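Side-chain contacts in extracellular solute-binding protein, family 1 (Bifidobacterium longum subsp. infantis ATCC 15697, PDB 3QUF), which probably binds a solute outside the cell membrane and delivers it to an ABC transporter, as family 1 solute-binding proteins do: residues A[198-203]-A[286-291]; A[130-135]-A[319-324]. All coordinates share one frame; numbering follows the deposited sequence.

Overall arrangement
Both contacts belong to a single chain whose fold is that of a bacterial solute-binding protein. Along the sequence the order is 130-135, 198-203, 286-291, 319-324, so both segments of contact 1 fall between the two that contact 2 brings together. The centres of the two contacts lie about 31 Å apart, and their nearest atoms about 17 Å. The central mixed sheet connects them: strand 135-144 begins at the end of one segment of contact 2 and pairs with strands 279-282 and 295-305, which flank the 286-291 loop. Contact 1 is a hydrogen-bonded surface contact, contact 2 buried apolar packing on helix 311-324. Their separation is consistent with the two lobes of a solute-binding protein that close on a solute.

Contact 1: residues A[198-203]-A[286-291]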
ATOM      1  N   TYR A 198      -1.303 -16.167   0.394  1.00 14.04           N
ATOM      2  CA  TYR A 198      -1.333 -16.122   1.830  1.00 14.68           C
ATOM      3  C   TYR A 198      -2.744 -16.066   2.398  1.00 15.27           C
ATOM      4  O   TYR A 198      -3.062 -16.770   3.387  1.00 15.68           O
ATOM      5  CB  TYR A 198      -0.552 -14.895   2.302  1.00 14.50           C
ATOM      6  CG  TYR A 198       0.948 -14.937   2.175  1.00 13.05           C
ATOM      7  CD1 TYR A 198       1.689 -16.018   2.670  1.00 14.36           C
ATOM      8  CD2 TYR A 198       1.636 -13.854   1.649  1.00 12.99           C
ATOM      9  CE1 TYR A 198       3.068 -16.017   2.644  1.00 13.57           C
ATOM     10  CE2 TYR A 198       3.035 -13.856   1.627  1.00 13.19           C
ATOM     11  CZ  TYR A 198       3.741 -14.917   2.153  1.00 15.39           C
ATOM     12  OH  TYR A 198       5.134 -14.910   2.150  1.00 16.64           O
ATOM     13  N   GLY A 199      -3.601 -15.247   1.794  1.00 15.54           N
ATOM     14  CA  GLY A 199      -4.934 -15.012   2.323  1.00 15.45           C
ATOM     15  C   GLY A 199      -5.770 -16.279   2.249  1.00 16.96           C
ATOM     16  O   GLY A 199      -6.596 -16.538   3.142  1.00 18.96           O
ATOM     17  N   GLU A 200      -5.543 -17.082   1.222  1.00 18.31           N
ATOM     18  CA  GLU A 200      -6.276 -18.346   1.062  1.00 19.61           C
ATOM     19  C   GLU A 200      -5.953 -19.323   2.170  1.00 21.68           C
ATOM     20  O   GLU A 200      -6.769 -20.218   2.443  1.00 23.55           O
ATOM     21  CB  GLU A 200      -5.988 -18.974  -0.309  1.00 19.21           C
ATOM     22  CG  GLU A 200      -6.610 -18.194  -1.503  1.00 19.81           C
ATOM     23  CD  GLU A 200      -6.277 -18.786  -2.837  1.00 20.12           C
ATOM     24  OE1 GLU A 200      -5.472 -19.752  -2.883  1.00 22.56           O
ATOM     25  OE2 GLU A 200      -6.862 -18.347  -3.851  1.00 19.33           O
ATOM     26  N   GLN A 201      -4.778 -19.170   2.793  1.00 20.86           N
ATOM     27  CA  GLN A 201      -4.389 -19.943   3.958  1.00 23.10           C
ATOM     28  C   GLN A 201      -4.922 -19.398   5.272  1.00 23.03           C
ATOM     29  O   GLN A 201      -4.585 -19.935   6.326  1.00 26.11           O
ATOM     30  CB  GLN A 201      -2.886 -19.983   4.080  1.00 22.43           C
ATOM     31  CG  GLN A 201      -2.166 -20.511   2.881  1.00 24.51           C
ATOM     32  CD  GLN A 201      -0.678 -20.454   3.093  1.00 26.57           C
ATOM     33  OE1 GLN A 201      -0.138 -21.110   3.999  1.00 30.81           O
ATOM     34  NE2 GLN A 201      -0.000 -19.724   2.255  1.00 23.69           N
ATOM     35  N   GLY A 202      -5.678 -18.303   5.240  1.00 22.45           N
ATOM     36  CA  GLY A 202      -6.221 -17.684   6.465  1.00 22.00           C
ATOM     37  C   GLY A 202      -5.381 -16.556   7.047  1.00 20.88           C
ATOM     38  O   GLY A 202      -5.708 -15.980   8.118  1.00 22.16           O
ATOM     39  N   LYS A 203      -4.325 -16.179   6.345  1.00 19.52           N
ATOM     40  CA  LYS A 203      -3.484 -15.087   6.823  1.00 17.70           C
ATOM     41  C   LYS A 203      -4.121 -13.726   6.600  1.00 16.51           C
ATOM     42  O   LYS A 203      -4.951 -13.576   5.711  1.00 16.46           O
ATOM     43  CB  LYS A 203      -2.074 -15.146   6.201  1.00 18.21           C
ATOM     44  CG  LYS A 203      -1.274 -16.411   6.585  1.00 21.18           C
ATOM     45  CD  LYS A 203       0.131 -16.382   5.949  1.00 22.61           C
ATOM     46  CE  LYS A 203       1.122 -17.424   6.535  1.00 27.84           C
ATOM     47  NZ  LYS A 203       1.496 -17.137   7.995  1.00 28.19           N
ATOM     48  N   ALA A 286      -7.426 -14.665  -8.073  1.00 16.38           N
ATOM     49  CA  ALA A 286      -6.948 -15.476  -6.980  1.00 15.92           C
ATOM     50  C   ALA A 286      -5.856 -16.459  -7.406  1.00 16.46           C
ATOM     51  O   ALA A 286      -5.827 -16.958  -8.533  1.00 18.88           O
ATOM     52  CB  ALA A 286      -8.116 -16.261  -6.356  1.00 16.27           C
ATOM     53  N   TYR A 287      -5.010 -16.792  -6.453  1.00 17.16           N
ATOM     54  CA  TYR A 287      -4.030 -17.865  -6.628  1.00 17.79           C
ATOM     55  C   TYR A 287      -4.684 -19.210  -6.939  1.00 18.98           C
ATOM     56  O   TYR A 287      -4.241 -19.886  -7.834  1.00 19.02           O
ATOM     57  CB  TYR A 287      -3.193 -17.932  -5.385  1.00 17.22           C
ATOM     58  CG  TYR A 287      -2.159 -19.009  -5.329  1.00 16.43           C
ATOM     59  CD1 TYR A 287      -0.961 -18.879  -6.028  1.00 17.59           C
ATOM     60  CD2 TYR A 287      -2.335 -20.113  -4.513  1.00 18.48           C
ATOM     61  CE1 TYR A 287       0.019 -19.857  -5.952  1.00 18.18           C
ATOM     62  CE2 TYR A 287      -1.333 -21.098  -4.401  1.00 19.09           C
ATOM     63  CZ  TYR A 287      -0.175 -20.954  -5.140  1.00 20.43           C
ATOM     64  OH  TYR A 287       0.840 -21.886  -5.023  1.00 21.27           O
ATOM     65  N   SER A 288      -5.764 -19.568  -6.244  1.00 19.83           N
ATOM     66  CA  SER A 288      -6.412 -20.873  -6.460  1.00 21.81           C
ATOM     67  C   SER A 288      -7.910 -20.962  -6.216  1.00 23.48           C
ATOM     68  O   SER A 288      -8.582 -21.776  -6.886  1.00 25.36           O
ATOM     69  CB  SER A 288      -5.716 -21.971  -5.629  1.00 21.85           C
ATOM     70  OG  SER A 288      -6.064 -21.892  -4.264  1.00 24.42           O
ATOM     71  N   LYS A 289      -8.444 -20.187  -5.273  1.00 23.45           N
ATOM     72  CA  LYS A 289      -9.846 -20.301  -4.857  1.00 24.65           C
ATOM     73  C   LYS A 289     -10.768 -19.315  -5.573  1.00 25.27           C
ATOM     74  O   LYS A 289     -10.357 -18.194  -5.929  1.00 22.41           O
ATOM     75  CB  LYS A 289      -9.967 -20.103  -3.357  1.00 25.71           C
ATOM     76  CG  LYS A 289      -9.117 -21.078  -2.534  1.00 27.35           C
ATOM     77  CD  LYS A 289      -9.346 -20.916  -1.035  1.00 33.13           C
ATOM     78  CE  LYS A 289      -8.662 -22.027  -0.210  1.00 37.79           C
ATOM     79  NZ  LYS A 289      -8.691 -21.712   1.270  1.00 40.07           N
ATOM     80  N   GLU A 290     -12.022 -19.726  -5.773  1.00 26.57           N
ATOM     81  CA  GLU A 290     -12.975 -18.875  -6.506  1.00 27.85           C
ATOM     82  C   GLU A 290     -13.245 -17.561  -5.763  1.00 26.09           C
ATOM     83  O   GLU A 290     -13.663 -16.592  -6.372  1.00 26.78           O
ATOM     84  CB  GLU A 290     -14.288 -19.618  -6.807  1.00 30.21           C
ATOM     85  CG  GLU A 290     -14.162 -20.591  -7.993  1.00 35.62           C
ATOM     86  CD  GLU A 290     -14.180 -19.881  -9.351  1.00 41.14           C
ATOM     87  OE1 GLU A 290     -15.201 -19.216  -9.656  1.00 45.06           O
ATOM     88  OE2 GLU A 290     -13.193 -20.019 -10.120  1.00 44.10           O
ATOM     89  N   ASP A 291     -13.032 -17.551  -4.451  1.00 25.65           N
ATOM     90  CA  ASP A 291     -13.203 -16.353  -3.647  1.00 25.83           C
ATOM     91  C   ASP A 291     -11.913 -15.797  -3.055  1.00 23.21           C
ATOM     92  O   ASP A 291     -11.945 -15.062  -2.073  1.00 24.33           O
ATOM     93  CB  ASP A 291     -14.194 -16.640  -2.522  1.00 27.91           C
ATOM     94  CG  ASP A 291     -13.647 -17.638  -1.478  1.00 32.49           C
ATOM     95  OD1 ASP A 291     -12.510 -18.171  -1.606  1.00 33.68           O
ATOM     96  OD2 ASP A 291     -14.392 -17.886  -0.504  1.00 42.09           O
TER
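Near the end of helix 188-199, Glu-200 reaches into the 286-291 loop with its carboxylate. Its CG lies opposite the carbonyl carbon (chi1 -70°) and the chain runs extended, which carries the acid across. OE2 of Glu-200 accepts hydrogen bonds from two backbone amides: Ser-288 N at 2.9 Å, along the syn lone pair, and Lys-289 N at 2.8 Å, nearly straight at 173° but from above the carboxylate plane. The other oxygen, OE1, accepts a bond from the hydroxyl of Ser-288, OG to OE1 2.6 Å, also from out of the plane. OE1 lies in the plane of the Tyr-287 ring, at its edge, 3.6 Å from CD2, and Ala-286 CB closes in on OE2 at 3.5 Å. This is the tight end. On the looser, exposed side the extended Lys-289 chain runs back past Glu-200, its CD 3.9 Å from Glu-200 CG, until NZ donates to the carbonyl O of Glu-200 at 2.7 Å, next to the Schellman motif at Gly-202. Tyr-287 also packs edge-to-face on Tyr-197. Three donors thus fix the carboxylate's rotation, and the two amides would be expected to favour its ionised form, while the ammonium grips the backbone rather than the acid.

Contact 2: residues A[130-135]-A[319-324]; sequences YGMPVS and KFLAYL
In Met-132, a selenomethionine, CG stands anti to the backbone N (chi1 169°) and the chain stays extended through chi2, which carries SE out toward helix 311-324; a bend at chi3 of 73° then lays the methyl CE against the helix. There CE meets the last turn between Leu-321 and Leu-324. Its closest approach is to the carbonyl O of Leu-321, at 3.4 Å, and the same methyl lies 3.9 Å from Leu-321 CB and 4.2 Å from Leu-324 CB. The side chains of Met-132 and Leu-321 run antiparallel alongside one another; CE lies nearest CB and CG of the leucine, with CD2 only slightly farther. No hydrogen bond crosses between the segments: what joins them is van der Waals packing of the methyl on the Leu-321 carbonyl and on the CB atoms of Leu-321 and Leu-324, all three residues buried. Val-134 also points toward the helix but stays more distant, packing on Leu-330 and Phe-333 of helix 327-337. Strand 295-305 runs alongside, hydrogen-bonding to Met-132 through the backbone of Phe-303 and meeting Leu-321 at Ile-305 and Leu-324 at Phe-303, while Val-46 of helix 40-53 also packs on Leu-324.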
ATOM      1  N   TYR A 130       3.065   1.344  18.424  1.00 11.06           N
ATOM      2  CA  TYR A 130       3.854   2.582  18.429  1.00 11.25           C
ATOM      3  C   TYR A 130       3.388   3.596  17.430  1.00 10.76           C
ATOM      4  O   TYR A 130       3.945   4.707  17.376  1.00 11.65           O
ATOM      5  CB  TYR A 130       5.326   2.255  18.173  1.00 10.15           C
ATOM      6  CG  TYR A 130       5.945   1.513  19.309  1.00 11.63           C
ATOM      7  CD1 TYR A 130       6.338   2.186  20.489  1.00 12.01           C
ATOM      8  CD2 TYR A 130       6.138   0.144  19.234  1.00 13.23           C
ATOM      9  CE1 TYR A 130       6.909   1.496  21.552  1.00 14.28           C
ATOM     10  CE2 TYR A 130       6.722  -0.559  20.304  1.00 13.45           C
ATOM     11  CZ  TYR A 130       7.081   0.131  21.460  1.00 14.95           C
ATOM     12  OH  TYR A 130       7.631  -0.548  22.523  1.00 17.39           O
ATOM     13  N   GLY A 131       2.377   3.284  16.630  1.00 11.59           N
ATOM     14  CA  GLY A 131       1.872   4.251  15.628  1.00 11.99           C
ATOM     15  C   GLY A 131       0.458   3.898  15.229  1.00 13.20           C
ATOM     16  O   GLY A 131       0.000   2.735  15.403  1.00 12.49           O
HETATM   17  N   MSE A 132      -0.234   4.898  14.691  1.00 11.43           N
HETATM   18  CA  MSE A 132      -1.599   4.726  14.282  1.00 12.00           C
HETATM   19  C   MSE A 132      -1.773   5.232  12.863  1.00 11.85           C
HETATM   20  O   MSE A 132      -1.581   6.431  12.612  1.00 11.93           O
HETATM   21  CB  MSE A 132      -2.547   5.530  15.214  1.00 12.32           C
HETATM   22  CG  MSE A 132      -3.965   5.599  14.684  1.00 13.89           C
HETATM   23 SE   MSE A 132      -5.093   6.846  15.681  0.85 17.16          SE
HETATM   24  CE  MSE A 132      -4.339   8.416  15.006  1.00 16.56           C
ATOM     25  N   PRO A 133      -2.159   4.346  11.927  1.00 10.75           N
ATOM     26  CA  PRO A 133      -2.594   4.784  10.613  1.00 11.35           C
ATOM     27  C   PRO A 133      -4.079   5.100  10.641  1.00 11.88           C
ATOM     28  O   PRO A 133      -4.842   4.459  11.369  1.00 13.47           O
ATOM     29  CB  PRO A 133      -2.368   3.547   9.752  1.00 11.87           C
ATOM     30  CG  PRO A 133      -2.603   2.400  10.677  1.00 11.23           C
ATOM     31  CD  PRO A 133      -2.369   2.893  12.102  1.00 11.83           C
ATOM     32  N   VAL A 134      -4.484   6.097   9.869  1.00 12.57           N
ATOM     33  CA  VAL A 134      -5.881   6.383   9.727  1.00 11.91           C
ATOM     34  C   VAL A 134      -6.384   6.336   8.288  1.00 12.21           C
ATOM     35  O   VAL A 134      -7.598   6.483   8.067  1.00 13.14           O
ATOM     36  CB  VAL A 134      -6.263   7.729  10.346  1.00 12.41           C
ATOM     37  CG1 VAL A 134      -5.967   7.689  11.868  1.00 14.42           C
ATOM     38  CG2 VAL A 134      -5.522   8.896   9.630  1.00 12.22           C
ATOM     39  N   SER A 135      -5.492   6.107   7.336  1.00 11.78           N
ATOM     40  CA  SER A 135      -5.866   6.187   5.935  1.00 12.45           C
ATOM     41  C   SER A 135      -5.014   5.244   5.126  1.00 12.18           C
ATOM     42  O   SER A 135      -3.965   4.781   5.591  1.00 12.36           O
ATOM     43  CB  SER A 135      -5.728   7.606   5.421  1.00 14.59           C
ATOM     44  OG  SER A 135      -4.407   8.009   5.532  1.00 15.70           O
ATOM     45  N   LYS A 319      -4.493  14.043  22.256  1.00 14.51           N
ATOM     46  CA  LYS A 319      -5.686  14.755  21.742  1.00 15.29           C
ATOM     47  C   LYS A 319      -5.617  14.991  20.231  1.00 14.75           C
ATOM     48  O   LYS A 319      -6.631  14.935  19.541  1.00 15.17           O
ATOM     49  CB  LYS A 319      -5.899  16.077  22.482  1.00 15.83           C
ATOM     50  CG  LYS A 319      -6.414  15.887  23.891  1.00 22.43           C
ATOM     51  CD  LYS A 319      -6.750  17.245  24.524  1.00 29.29           C
ATOM     52  CE  LYS A 319      -7.292  17.119  25.951  1.00 34.02           C
ATOM     53  NZ  LYS A 319      -8.016  18.379  26.365  1.00 37.68           N
ATOM     54  N   PHE A 320      -4.424  15.239  19.698  1.00 14.46           N
ATOM     55  CA  PHE A 320      -4.251  15.378  18.268  1.00 14.13           C
ATOM     56  C   PHE A 320      -4.506  14.063  17.519  1.00 14.22           C
ATOM     57  O   PHE A 320      -5.274  14.031  16.556  1.00 15.14           O
ATOM     58  CB  PHE A 320      -2.876  15.912  17.920  1.00 14.53           C
ATOM     59  CG  PHE A 320      -2.689  16.141  16.454  1.00 14.32           C
ATOM     60  CD1 PHE A 320      -3.354  17.163  15.798  1.00 19.51           C
ATOM     61  CD2 PHE A 320      -1.865  15.308  15.716  1.00 17.97           C
ATOM     62  CE1 PHE A 320      -3.187  17.338  14.450  1.00 18.37           C
ATOM     63  CE2 PHE A 320      -1.663  15.511  14.372  1.00 18.34           C
ATOM     64  CZ  PHE A 320      -2.317  16.502  13.726  1.00 19.29           C
ATOM     65  N   LEU A 321      -3.970  12.956  18.046  1.00 14.51           N
ATOM     66  CA  LEU A 321      -4.244  11.632  17.448  1.00 13.15           C
ATOM     67  C   LEU A 321      -5.718  11.292  17.521  1.00 12.97           C
ATOM     68  O   LEU A 321      -6.280  10.763  16.556  1.00 13.75           O
ATOM     69  CB  LEU A 321      -3.344  10.557  18.059  1.00 13.86           C
ATOM     70  CG  LEU A 321      -1.977  10.414  17.338  1.00 16.50           C
ATOM     71  CD1 LEU A 321      -1.098  11.567  17.436  1.00 18.16           C
ATOM     72  CD2 LEU A 321      -1.218   9.164  17.873  1.00 15.18           C
ATOM     73  N   ALA A 322      -6.363  11.644  18.616  1.00 12.96           N
ATOM     74  CA  ALA A 322      -7.793  11.427  18.760  1.00 14.46           C
ATOM     75  C   ALA A 322      -8.590  12.214  17.753  1.00 15.45           C
ATOM     76  O   ALA A 322      -9.601  11.725  17.252  1.00 17.35           O
ATOM     77  CB  ALA A 322      -8.248  11.764  20.189  1.00 15.33           C
ATOM     78  N   TYR A 323      -8.165  13.461  17.492  1.00 14.83           N
ATOM     79  CA  TYR A 323      -8.809  14.288  16.482  1.00 16.13           C
ATOM     80  C   TYR A 323      -8.636  13.732  15.091  1.00 15.70           C
ATOM     81  O   TYR A 323      -9.567  13.748  14.259  1.00 17.39           O
ATOM     82  CB  TYR A 323      -8.259  15.727  16.556  1.00 16.29           C
ATOM     83  CG  TYR A 323      -8.911  16.638  15.537  1.00 16.70           C
ATOM     84  CD1 TYR A 323     -10.163  17.168  15.763  1.00 19.62           C
ATOM     85  CD2 TYR A 323      -8.295  16.918  14.350  1.00 18.70           C
ATOM     86  CE1 TYR A 323     -10.759  17.996  14.830  1.00 22.55           C
ATOM     87  CE2 TYR A 323      -8.897  17.741  13.386  1.00 19.87           C
ATOM     88  CZ  TYR A 323     -10.127  18.256  13.648  1.00 23.10           C
ATOM     89  OH  TYR A 323     -10.760  19.080  12.745  1.00 23.69           O
ATOM     90  N   LEU A 324      -7.438  13.263  14.788  1.00 15.08           N
ATOM     91  CA  LEU A 324      -7.152  12.608  13.497  0.50 15.26           C
ATOM     92  C   LEU A 324      -8.119  11.451  13.284  1.00 14.61           C
ATOM     93  O   LEU A 324      -8.730  11.330  12.212  1.00 16.24           O
ATOM     94  CB  LEU A 324      -5.712  12.089  13.419  0.50 15.55           C
ATOM     95  CG  LEU A 324      -4.599  13.041  12.975  0.50 16.18           C
ATOM     96  CD1 LEU A 324      -3.210  12.489  13.368  0.50 15.83           C
ATOM     97  CD2 LEU A 324      -4.665  13.272  11.500  0.50 17.74           C
TER